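Calreticulin, putative (Trypanosoma cruzi, PDB 5HCF) probably acts as a lectin-like chaperone, its globular domain having a legume lectin fold and dual carbohydrate- and peptide-binding properties. Local coordinates at residues L81-P92 against T103-C114; F139-T149 against Y158-S166. All coordinates share one frame; numbering follows the deposited sequence. Where two conformers were deposited one is given.

Contact 1 of 2, residues L81-P92 against T103-C114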
loop_
_atom_site.group_PDB
_atom_site.type_symbol
_atom_site.label_atom_id
_atom_site.label_comp_id
_atom_site.label_asym_id
_atom_site.label_seq_id
_atom_site.Cartn_x
_atom_site.Cartn_y
_atom_site.Cartn_z
ATOM N N LEU A 81 -10.200 3.692 14.410
ATOM C CA LEU A 81 -10.072 2.321 13.970
ATOM C C LEU A 81 -9.529 1.472 15.111
ATOM O O LEU A 81 -8.577 1.864 15.780
ATOM C CB LEU A 81 -9.155 2.246 12.745
ATOM C CG LEU A 81 -8.942 0.892 12.070
ATOM C CD1 LEU A 81 -10.239 0.382 11.470
ATOM C CD2 LEU A 81 -7.867 1.005 11.007
ATOM N N LYS A 82 -10.167 0.330 15.354
ATOM C CA LYS A 82 -9.648 -0.656 16.300
ATOM C C LYS A 82 -9.217 -1.912 15.553
ATOM O O LYS A 82 -8.149 -2.459 15.821
ATOM C CB LYS A 82 -10.675 -1.002 17.383
ATOM C CG LYS A 82 -11.039 0.169 18.275
ATOM C CD LYS A 82 -9.804 0.612 19.048
ATOM C CE LYS A 82 -10.102 1.716 20.041
ATOM N NZ LYS A 82 -10.132 1.160 21.425
ATOM N N CYS A 83 -10.032 -2.355 14.602
ATOM C CA CYS A 83 -9.649 -3.462 13.734
ATOM C C CYS A 83 -10.031 -3.147 12.289
ATOM O O CYS A 83 -11.210 -2.983 11.970
ATOM C CB CYS A 83 -10.298 -4.778 14.187
ATOM S SG CYS A 83 -9.765 -6.242 13.235
ATOM N N GLY A 84 -9.026 -3.037 11.427
ATOM C CA GLY A 84 -9.269 -2.864 10.006
ATOM C C GLY A 84 -8.018 -2.615 9.184
ATOM O O GLY A 84 -7.019 -2.104 9.687
ATOM N N GLY A 85 -8.083 -2.956 7.904
ATOM C CA GLY A 85 -6.944 -2.795 7.021
ATOM C C GLY A 85 -6.997 -1.498 6.235
ATOM O O GLY A 85 -8.067 -0.922 6.037
ATOM N N GLY A 86 -5.834 -1.041 5.785
ATOM C CA GLY A 86 -5.745 0.150 4.959
ATOM C C GLY A 86 -4.623 0.002 3.952
ATOM O O GLY A 86 -3.942 0.969 3.607
ATOM N N TYR A 87 -4.440 -1.223 3.472
ATOM C CA TYR A 87 -3.364 -1.529 2.541
ATOM C C TYR A 87 -3.900 -1.791 1.136
ATOM O O TYR A 87 -5.048 -2.203 0.968
ATOM C CB TYR A 87 -2.579 -2.743 3.032
ATOM C CG TYR A 87 -3.455 -3.929 3.371
ATOM C CD1 TYR A 87 -3.850 -4.834 2.386
ATOM C CD2 TYR A 87 -3.893 -4.145 4.672
ATOM C CE1 TYR A 87 -4.657 -5.923 2.693
ATOM C CE2 TYR A 87 -4.697 -5.229 4.987
ATOM C CZ TYR A 87 -5.075 -6.113 3.995
ATOM O OH TYR A 87 -5.872 -7.188 4.312
ATOM N N ILE A 88 -3.056 -1.564 0.134
ATOM C CA ILE A 88 -3.423 -1.819 -1.256
ATOM C C ILE A 88 -2.616 -2.984 -1.820
ATOM O O ILE A 88 -1.635 -3.425 -1.212
ATOM C CB ILE A 88 -3.195 -0.584 -2.152
ATOM C CG1 ILE A 88 -1.695 -0.369 -2.382
ATOM C CG2 ILE A 88 -3.843 0.647 -1.540
ATOM C CD1 ILE A 88 -1.368 0.711 -3.389
ATOM N N LYS A 89 -3.035 -3.478 -2.983
ATOM C CA LYS A 89 -2.339 -4.569 -3.656
ATOM C C LYS A 89 -2.039 -4.229 -5.111
ATOM O O LYS A 89 -2.833 -3.570 -5.782
ATOM C CB LYS A 89 -3.167 -5.854 -3.592
ATOM C CG LYS A 89 -3.391 -6.402 -2.185
ATOM C CD LYS A 89 -4.236 -7.664 -2.241
ATOM C CE LYS A 89 -4.208 -8.416 -0.931
ATOM N NZ LYS A 89 -5.019 -9.661 -1.005
ATOM N N LEU A 90 -0.894 -4.699 -5.597
ATOM C CA LEU A 90 -0.555 -4.577 -7.010
ATOM C C LEU A 90 -0.540 -5.977 -7.621
ATOM O O LEU A 90 0.168 -6.861 -7.141
ATOM C CB LEU A 90 0.795 -3.877 -7.192
ATOM C CG LEU A 90 0.968 -2.553 -6.437
ATOM C CD1 LEU A 90 2.348 -1.969 -6.674
ATOM C CD2 LEU A 90 -0.107 -1.558 -6.837
ATOM N N LEU A 91 -1.331 -6.180 -8.672
ATOM C CA LEU A 91 -1.568 -7.525 -9.178
ATOM C C LEU A 91 -1.274 -7.661 -10.662
ATOM O O LEU A 91 -1.527 -6.737 -11.437
ATOM C CB LEU A 91 -3.018 -7.940 -8.919
ATOM C CG LEU A 91 -3.627 -7.619 -7.550
ATOM C CD1 LEU A 91 -4.432 -6.328 -7.586
ATOM C CD2 LEU A 91 -4.495 -8.771 -7.065
ATOM N N PRO A 92 -0.740 -8.829 -11.060
ATOM C CA PRO A 92 -0.636 -9.225 -12.468
ATOM C C PRO A 92 -2.017 -9.588 -13.010
ATOM O O PRO A 92 -2.983 -9.520 -12.249
ATOM C CB PRO A 92 0.293 -10.440 -12.427
ATOM C CG PRO A 92 0.089 -11.014 -11.076
ATOM C CD PRO A 92 -0.167 -9.844 -10.159
ATOM N N THR A 103 -6.698 -13.981 -4.668
ATOM C CA THR A 103 -6.148 -13.524 -5.940
ATOM C C THR A 103 -4.648 -13.268 -5.832
ATOM O O THR A 103 -4.190 -12.603 -4.901
ATOM C CB THR A 103 -6.844 -12.238 -6.422
ATOM O OG1 THR A 103 -8.265 -12.375 -6.280
ATOM C CG2 THR A 103 -6.495 -11.951 -7.876
ATOM N N LYS A 104 -3.889 -13.792 -6.789
ATOM C CA LYS A 104 -2.442 -13.641 -6.769
ATOM C C LYS A 104 -2.031 -12.186 -6.955
ATOM O O LYS A 104 -2.376 -11.551 -7.955
ATOM C CB LYS A 104 -1.791 -14.498 -7.855
ATOM C CG LYS A 104 -0.317 -14.177 -8.077
ATOM C CD LYS A 104 0.351 -15.158 -9.029
ATOM C CE LYS A 104 1.826 -14.818 -9.221
ATOM N NZ LYS A 104 2.530 -15.797 -10.104
ATOM N N TYR A 105 -1.297 -11.659 -5.980
ATOM C CA TYR A 105 -0.738 -10.318 -6.085
ATOM C C TYR A 105 0.781 -10.407 -6.128
ATOM O O TYR A 105 1.351 -11.449 -5.816
ATOM C CB TYR A 105 -1.197 -9.441 -4.914
ATOM C CG TYR A 105 -0.821 -9.991 -3.554
ATOM C CD1 TYR A 105 -1.701 -10.792 -2.844
ATOM C CD2 TYR A 105 0.420 -9.724 -2.991
ATOM C CE1 TYR A 105 -1.361 -11.307 -1.612
ATOM C CE2 TYR A 105 0.769 -10.235 -1.757
ATOM C CZ TYR A 105 -0.127 -11.025 -1.073
ATOM O OH TYR A 105 0.212 -11.537 0.157
ATOM N N TRP A 106 1.430 -9.322 -6.536
ATOM C CA TRP A 106 2.878 -9.223 -6.435
ATOM C C TRP A 106 3.247 -8.491 -5.155
ATOM O O TRP A 106 4.207 -8.852 -4.478
ATOM C CB TRP A 106 3.483 -8.497 -7.634
ATOM C CG TRP A 106 4.964 -8.220 -7.470
ATOM C CD1 TRP A 106 5.972 -9.143 -7.432
ATOM C CD2 TRP A 106 5.591 -6.938 -7.319
ATOM N NE1 TRP A 106 7.185 -8.513 -7.267
ATOM C CE2 TRP A 106 6.979 -7.162 -7.197
ATOM C CE3 TRP A 106 5.114 -5.624 -7.278
ATOM C CZ2 TRP A 106 7.896 -6.118 -7.035
ATOM C CZ3 TRP A 106 6.025 -4.588 -7.118
ATOM C CH2 TRP A 106 7.400 -4.842 -6.997
ATOM N N LEU A 107 2.491 -7.439 -4.848
ATOM C CA LEU A 107 2.747 -6.634 -3.663
ATOM C C LEU A 107 1.484 -6.352 -2.849
ATOM O O LEU A 107 0.439 -5.997 -3.396
ATOM C CB LEU A 107 3.408 -5.307 -4.061
ATOM C CG LEU A 107 3.735 -4.297 -2.951
ATOM C CD1 LEU A 107 4.925 -4.750 -2.102
ATOM C CD2 LEU A 107 3.978 -2.904 -3.526
ATOM N N MET A 108 1.596 -6.534 -1.538
ATOM C CA MET A 108 0.576 -6.082 -0.602
ATOM C C MET A 108 1.222 -5.076 0.340
ATOM O O MET A 108 2.139 -5.416 1.093
ATOM C CB MET A 108 -0.029 -7.250 0.173
ATOM C CG MET A 108 -1.005 -6.832 1.262
ATOM S SD MET A 108 -1.924 -8.229 1.942
ATOM C CE MET A 108 -1.989 -7.782 3.678
ATOM N N PHE A 109 0.744 -3.838 0.292
ATOM C CA PHE A 109 1.441 -2.726 0.930
ATOM C C PHE A 109 0.492 -1.751 1.625
ATOM O O PHE A 109 -0.437 -1.233 1.006
ATOM C CB PHE A 109 2.281 -2.004 -0.134
ATOM C CG PHE A 109 2.967 -0.763 0.355
ATOM C CD1 PHE A 109 3.784 -0.796 1.469
ATOM C CD2 PHE A 109 2.798 0.442 -0.317
ATOM C CE1 PHE A 109 4.410 0.351 1.912
ATOM C CE2 PHE A 109 3.423 1.589 0.118
ATOM C CZ PHE A 109 4.232 1.544 1.234
ATOM N N GLY A 110 0.721 -1.514 2.916
ATOM C CA GLY A 110 -0.045 -0.522 3.651
ATOM C C GLY A 110 -0.288 -0.885 5.105
ATOM O O GLY A 110 0.084 -1.973 5.547
ATOM N N PRO A 111 -0.921 0.028 5.860
ATOM C CA PRO A 111 -1.180 -0.160 7.293
ATOM C C PRO A 111 -2.250 -1.209 7.574
ATOM O O PRO A 111 -3.193 -1.356 6.796
ATOM C CB PRO A 111 -1.645 1.228 7.745
ATOM C CG PRO A 111 -2.263 1.816 6.524
ATOM C CD PRO A 111 -1.395 1.343 5.390
ATOM N N ASP A 112 -2.101 -1.924 8.685
ATOM C CA ASP A 112 -3.082 -2.923 9.097
ATOM C C ASP A 112 -3.093 -2.994 10.616
ATOM O O ASP A 112 -2.046 -3.037 11.252
ATOM C CB ASP A 112 -2.767 -4.294 8.489
ATOM C CG ASP A 112 -3.875 -5.310 8.726
ATOM O OD1 ASP A 112 -4.998 -4.907 9.107
ATOM O OD2 ASP A 112 -3.626 -6.516 8.526
ATOM N N ARG A 113 -4.285 -2.975 11.201
ATOM C CA ARG A 113 -4.406 -2.995 12.652
ATOM C C ARG A 113 -5.646 -3.750 13.126
ATOM O O ARG A 113 -6.713 -3.689 12.503
ATOM C CB ARG A 113 -4.433 -1.559 13.185
ATOM C CG ARG A 113 -4.728 -1.429 14.672
ATOM C CD ARG A 113 -5.963 -0.571 14.912
ATOM N NE ARG A 113 -5.723 0.846 14.637
ATOM C CZ ARG A 113 -5.634 1.792 15.570
ATOM N NH1 ARG A 113 -5.767 1.481 16.856
ATOM N NH2 ARG A 113 -5.421 3.055 15.218
ATOM N N CYS A 114 -5.491 -4.458 14.240
ATOM C CA CYS A 114 -6.589 -5.173 14.872
ATOM C C CYS A 114 -6.229 -5.414 16.334
ATOM O O CYS A 114 -5.375 -6.246 16.643
ATOM C CB CYS A 114 -6.870 -6.490 14.148
ATOM S SG CYS A 114 -8.483 -7.211 14.504
HETATM O O HOH W 1 -5.496 -0.243 8.839
#

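Contact 2 of 2, residues F139-T149 against Y158-S166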
loop_
_atom_site.group_PDB
_atom_site.type_symbol
_atom_site.label_atom_id
_atom_site.label_comp_id
_atom_site.label_asym_id
_atom_site.label_seq_id
_atom_site.Cartn_x
_atom_site.Cartn_y
_atom_site.Cartn_z
ATOM N N PHE A 139 2.199 1.859 12.428
ATOM C CA PHE A 139 1.765 3.115 11.827
ATOM C C PHE A 139 1.032 3.937 12.871
ATOM O O PHE A 139 0.505 3.380 13.833
ATOM C CB PHE A 139 0.890 2.867 10.592
ATOM C CG PHE A 139 -0.475 2.319 10.907
ATOM C CD1 PHE A 139 -0.680 0.950 11.022
ATOM C CD2 PHE A 139 -1.557 3.173 11.077
ATOM C CE1 PHE A 139 -1.936 0.444 11.306
ATOM C CE2 PHE A 139 -2.810 2.679 11.361
ATOM C CZ PHE A 139 -3.003 1.311 11.473
ATOM N N PRO A 140 1.000 5.267 12.686
ATOM C CA PRO A 140 0.431 6.173 13.690
ATOM C C PRO A 140 -1.055 5.921 13.905
ATOM O O PRO A 140 -1.816 5.803 12.946
ATOM C CB PRO A 140 0.677 7.568 13.102
ATOM C CG PRO A 140 1.648 7.380 11.976
ATOM C CD PRO A 140 1.505 5.977 11.501
ATOM N N GLU A 141 -1.453 5.830 15.167
ATOM C CA GLU A 141 -2.829 5.508 15.503
ATOM C C GLU A 141 -3.583 6.771 15.864
ATOM O O GLU A 141 -3.814 7.060 17.036
ATOM C CB GLU A 141 -2.876 4.492 16.647
ATOM C CG GLU A 141 -2.419 3.112 16.222
ATOM C CD GLU A 141 -2.463 2.101 17.342
ATOM O OE1 GLU A 141 -2.217 0.902 17.059
ATOM O OE2 GLU A 141 -2.747 2.499 18.497
ATOM N N ASP A 142 -3.967 7.516 14.836
ATOM C CA ASP A 142 -4.723 8.746 15.012
ATOM C C ASP A 142 -5.681 8.912 13.838
ATOM O O ASP A 142 -5.756 8.041 12.966
ATOM C CB ASP A 142 -3.784 9.951 15.141
ATOM C CG ASP A 142 -2.844 10.102 13.952
ATOM O OD1 ASP A 142 -3.224 9.719 12.825
ATOM O OD2 ASP A 142 -1.712 10.601 14.144
ATOM N N LYS A 143 -6.411 10.022 13.824
ATOM C CA LYS A 143 -7.426 10.259 12.802
ATOM C C LYS A 143 -6.883 11.022 11.592
ATOM O O LYS A 143 -7.629 11.342 10.669
ATOM C CB LYS A 143 -8.611 11.015 13.405
ATOM C CG LYS A 143 -9.331 10.248 14.495
ATOM C CD LYS A 143 -10.449 11.072 15.101
ATOM C CE LYS A 143 -11.199 10.274 16.153
ATOM N NZ LYS A 143 -12.568 10.815 16.396
ATOM N N LEU A 144 -5.586 11.306 11.590
ATOM C CA LEU A 144 -4.988 12.096 10.521
ATOM C C LEU A 144 -4.640 11.263 9.285
ATOM O O LEU A 144 -4.560 10.032 9.345
ATOM C CB LEU A 144 -3.732 12.801 11.031
ATOM C CG LEU A 144 -3.909 13.769 12.200
ATOM C CD1 LEU A 144 -2.554 14.126 12.780
ATOM C CD2 LEU A 144 -4.645 15.019 11.746
ATOM N N THR A 145 -4.439 11.952 8.163
ATOM C CA THR A 145 -4.017 11.313 6.925
ATOM C C THR A 145 -2.540 10.940 6.989
ATOM O O THR A 145 -1.701 11.757 7.362
ATOM C CB THR A 145 -4.252 12.222 5.702
ATOM O OG1 THR A 145 -5.656 12.406 5.502
ATOM C CG2 THR A 145 -3.644 11.608 4.441
ATOM N N HIS A 146 -2.226 9.700 6.628
ATOM C CA HIS A 146 -0.839 9.266 6.548
ATOM C C HIS A 146 -0.532 8.677 5.180
ATOM O O HIS A 146 -1.396 8.070 4.544
ATOM C CB HIS A 146 -0.525 8.257 7.651
ATOM C CG HIS A 146 -0.694 8.814 9.030
ATOM N ND1 HIS A 146 0.223 9.671 9.601
ATOM C CD2 HIS A 146 -1.671 8.639 9.948
ATOM C CE1 HIS A 146 -0.186 10.004 10.812
ATOM N NE2 HIS A 146 -1.332 9.390 11.048
ATOM N N VAL A 147 0.702 8.876 4.729
ATOM C CA VAL A 147 1.120 8.447 3.398
ATOM C C VAL A 147 2.147 7.323 3.481
ATOM O O VAL A 147 3.090 7.383 4.270
ATOM C CB VAL A 147 1.726 9.619 2.598
ATOM C CG1 VAL A 147 2.010 9.199 1.157
ATOM C CG2 VAL A 147 0.802 10.827 2.644
ATOM N N TYR A 148 1.967 6.301 2.652
ATOM C CA TYR A 148 2.881 5.167 2.642
ATOM C C TYR A 148 3.520 5.031 1.270
ATOM O O TYR A 148 2.835 4.829 0.269
ATOM C CB TYR A 148 2.149 3.886 3.041
ATOM C CG TYR A 148 1.434 4.023 4.368
ATOM C CD1 TYR A 148 0.172 4.601 4.443
ATOM C CD2 TYR A 148 2.029 3.593 5.550
ATOM C CE1 TYR A 148 -0.481 4.735 5.651
ATOM C CE2 TYR A 148 1.385 3.722 6.761
ATOM C CZ TYR A 148 0.131 4.297 6.807
ATOM O OH TYR A 148 -0.520 4.430 8.012
ATOM N N THR A 149 4.842 5.153 1.236
ATOM C CA THR A 149 5.584 5.160 -0.017
ATOM C C THR A 149 6.675 4.102 -0.003
ATOM O O THR A 149 7.403 3.964 0.978
ATOM C CB THR A 149 6.225 6.539 -0.288
ATOM O OG1 THR A 149 5.226 7.565 -0.214
ATOM C CG2 THR A 149 6.869 6.565 -1.659
ATOM N N TYR A 158 15.788 -1.203 -1.037
ATOM C CA TYR A 158 14.454 -0.629 -0.906
ATOM C C TYR A 158 14.433 0.475 0.146
ATOM O O TYR A 158 15.348 0.595 0.965
ATOM C CB TYR A 158 13.433 -1.702 -0.542
ATOM C CG TYR A 158 13.481 -2.105 0.913
ATOM C CD1 TYR A 158 14.454 -2.981 1.378
ATOM C CD2 TYR A 158 12.563 -1.600 1.825
ATOM C CE1 TYR A 158 14.504 -3.354 2.711
ATOM C CE2 TYR A 158 12.607 -1.964 3.156
ATOM C CZ TYR A 158 13.580 -2.841 3.593
ATOM O OH TYR A 158 13.629 -3.206 4.919
ATOM N N GLU A 159 13.387 1.289 0.119
ATOM C CA GLU A 159 13.208 2.297 1.143
ATOM C C GLU A 159 11.727 2.575 1.360
ATOM O O GLU A 159 10.972 2.762 0.405
ATOM C CB GLU A 159 13.956 3.577 0.767
ATOM C CG GLU A 159 14.061 4.593 1.901
ATOM C CD GLU A 159 15.102 5.656 1.628
ATOM O OE1 GLU A 159 15.640 5.684 0.499
ATOM O OE2 GLU A 159 15.390 6.457 2.542
ATOM N N PHE A 160 11.320 2.611 2.627
ATOM C CA PHE A 160 9.926 2.849 2.981
ATOM C C PHE A 160 9.755 4.212 3.648
ATOM O O PHE A 160 10.448 4.536 4.613
ATOM C CB PHE A 160 9.413 1.745 3.907
ATOM C CG PHE A 160 8.139 2.099 4.615
ATOM C CD1 PHE A 160 6.978 2.342 3.899
ATOM C CD2 PHE A 160 8.103 2.206 5.996
ATOM C CE1 PHE A 160 5.805 2.678 4.546
ATOM C CE2 PHE A 160 6.930 2.539 6.650
ATOM C CZ PHE A 160 5.782 2.778 5.923
ATOM N N PHE A 161 8.820 5.002 3.134
ATOM C CA PHE A 161 8.567 6.332 3.668
ATOM C C PHE A 161 7.185 6.409 4.288
ATOM O O PHE A 161 6.203 5.957 3.699
ATOM C CB PHE A 161 8.698 7.388 2.567
ATOM C CG PHE A 161 10.050 7.424 1.923
ATOM C CD1 PHE A 161 10.400 6.491 0.959
ATOM C CD2 PHE A 161 10.971 8.400 2.273
ATOM C CE1 PHE A 161 11.646 6.519 0.370
ATOM C CE2 PHE A 161 12.217 8.439 1.683
ATOM C CZ PHE A 161 12.555 7.497 0.730
ATOM N N LEU A 162 7.111 6.990 5.479
ATOM C CA LEU A 162 5.829 7.271 6.103
ATOM C C LEU A 162 5.700 8.781 6.259
ATOM O O LEU A 162 6.566 9.421 6.854
ATOM C CB LEU A 162 5.710 6.561 7.453
ATOM C CG LEU A 162 4.302 6.430 8.035
ATOM C CD1 LEU A 162 4.165 5.087 8.737
ATOM C CD2 LEU A 162 3.991 7.568 8.987
ATOM N N ASP A 163 4.630 9.341 5.702
ATOM C CA ASP A 163 4.414 10.786 5.699
ATOM C C ASP A 163 5.604 11.547 5.121
ATOM O O ASP A 163 5.962 12.617 5.607
ATOM C CB ASP A 163 4.123 11.286 7.112
ATOM C CG ASP A 163 2.871 10.679 7.693
ATOM O OD1 ASP A 163 1.997 10.257 6.908
ATOM O OD2 ASP A 163 2.762 10.620 8.933
ATOM N N GLY A 164 6.212 10.983 4.081
ATOM C CA GLY A 164 7.285 11.648 3.364
ATOM C C GLY A 164 8.658 11.433 3.962
ATOM O O GLY A 164 9.669 11.727 3.327
ATOM N N GLU A 165 8.700 10.913 5.183
ATOM C CA GLU A 165 9.956 10.708 5.878
ATOM C C GLU A 165 10.383 9.256 5.865
ATOM O O GLU A 165 9.562 8.358 6.045
ATOM N N SER A 166 11.675 9.030 5.651
ATOM C CA SER A 166 12.233 7.684 5.626
ATOM C C SER A 166 12.076 6.975 6.974
ATOM O O SER A 166 12.505 7.489 8.011
ATOM C CB SER A 166 13.712 7.737 5.229
ATOM O OG SER A 166 14.244 6.439 5.050
HETATM O O HOH W 2 5.144 8.770 2.422
#

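Contact 1 of 2, residues L81-P92 against T103-C114
Leu90 and Leu107 pack side by side on the buried face of two antiparallel strands, CD1 of Leu90 lying 3.7 Å from CD2 of Leu107. With Ile88 and Phe109 they form the tight part of the contact, pressed against Val71 and Phe73 of strand 69-76 and Leu150 of strand 145-152. The backbone here is firmly bonded: Phe109 N reaches Ile88 O at 2.8 Å, nearly straight at 175°. At Leu90 the ladder slips, because Trp106 N and Leu107 N both turn to Leu90 O, the second bond being weak; this is a classic beta bulge.

Gly110 marks a corner in the chain, its backbone angles suited to glycine. The two strands are neighbours in one sheet of a legume lectin sandwich, and the face bearing Ile88, Leu90, Leu107 and Phe109 turns to the other sheet.

On the opposite face Tyr87, Met108 and Asp112 are partly exposed. In the Met108 conformer described, one of two modelled, CE lies over one face of the Tyr87 ring, 3.6 Å from its centroid, in a CH-pi contact, while SD approaches obliquely. Met108 CG is anti to the backbone N (chi1 174°), and a bend at chi3 brings the methyl over the ring. Asp112 sits at the ring edge with its carboxylate turned 62° from the ring plane, and OD2 is bonded to His121. Beside Met108, Lys89 is buried and runs extended to a salt bridge with Asp214. Toward the partly exposed end, the disulfide of Cys83 and Cys114 joins the strands at a non-hydrogen-bonded pair, SG to SG 2.0 Å.

Contact 2 of 2, residues F139-T149 against Y158-S166
The carboxylate of Asp163 grips the neighbouring strand through both oxygens. OD2 uses its syn lone pair to accept from His146 ND1 at 2.8 Å, and lies close to the imidazole plane, ring and carboxylate being only 23° apart. OD1 receives Val147 N at 2.9 Å, nearly along the C-O axis. The opposite nitrogen of the ring, NE2, donates to the syn lone pair of Asp142 OD1 at 2.6 Å, so the imidazole is held flat between two carboxylates, which would probably favour its protonated form. Asp142 OD1 also takes Leu144 N from above its plane, closing an Asx turn.

Backbone bonds continue the pairing. Asp163 N returns a bond to Val147 O, and Thr149 and Phe161 exchange two, Phe161 N to Thr149 O being almost straight at 175°. Water 2 accepts from Gly164 N and lies 2.9 Å from Thr149 OG1, which is also bonded to Ser72.

Among the apolar contacts, Leu162 sends its two methyls different ways: CD1 meets Tyr148 CE2 at 3.7 Å, and CD2 meets Pro140 CG tip to tip. Phe160 lies alongside Tyr148 and brings CZ within 3.9 Å of Tyr148 CD2, edge against edge.

From Leu162 to Glu165 the chain makes a type I' turn, Asp163 and Gly164 both left-handed, the tight reversal typical of beta hairpins with two-residue loops, here leading strand 157-162 into strand 165-171 of the lectin sandwich.

How the contacts relate
The two contacts lie in different sheets of the same sandwich, their centres about 14 Å apart. Contact 1 pairs neighbouring strands of the seven-stranded sheet; contact 2 pairs strands 145-152 and 157-162 of the other sheet. Contact 1 closes before contact 2 opens, so the two are in series along the chain. They meet directly across the interface: Phe109 CE2 comes to 3.3 Å from Tyr148 O, and Pro111 CB packs on both Tyr148 OH and Phe139 CD1. In the Arg113 conformer described, NH1 and Glu141 OE2 form a long, weak ion pair. Local strand pairing within each sheet is thus joined, largely by side-chain packing, into the common core of the globular domain.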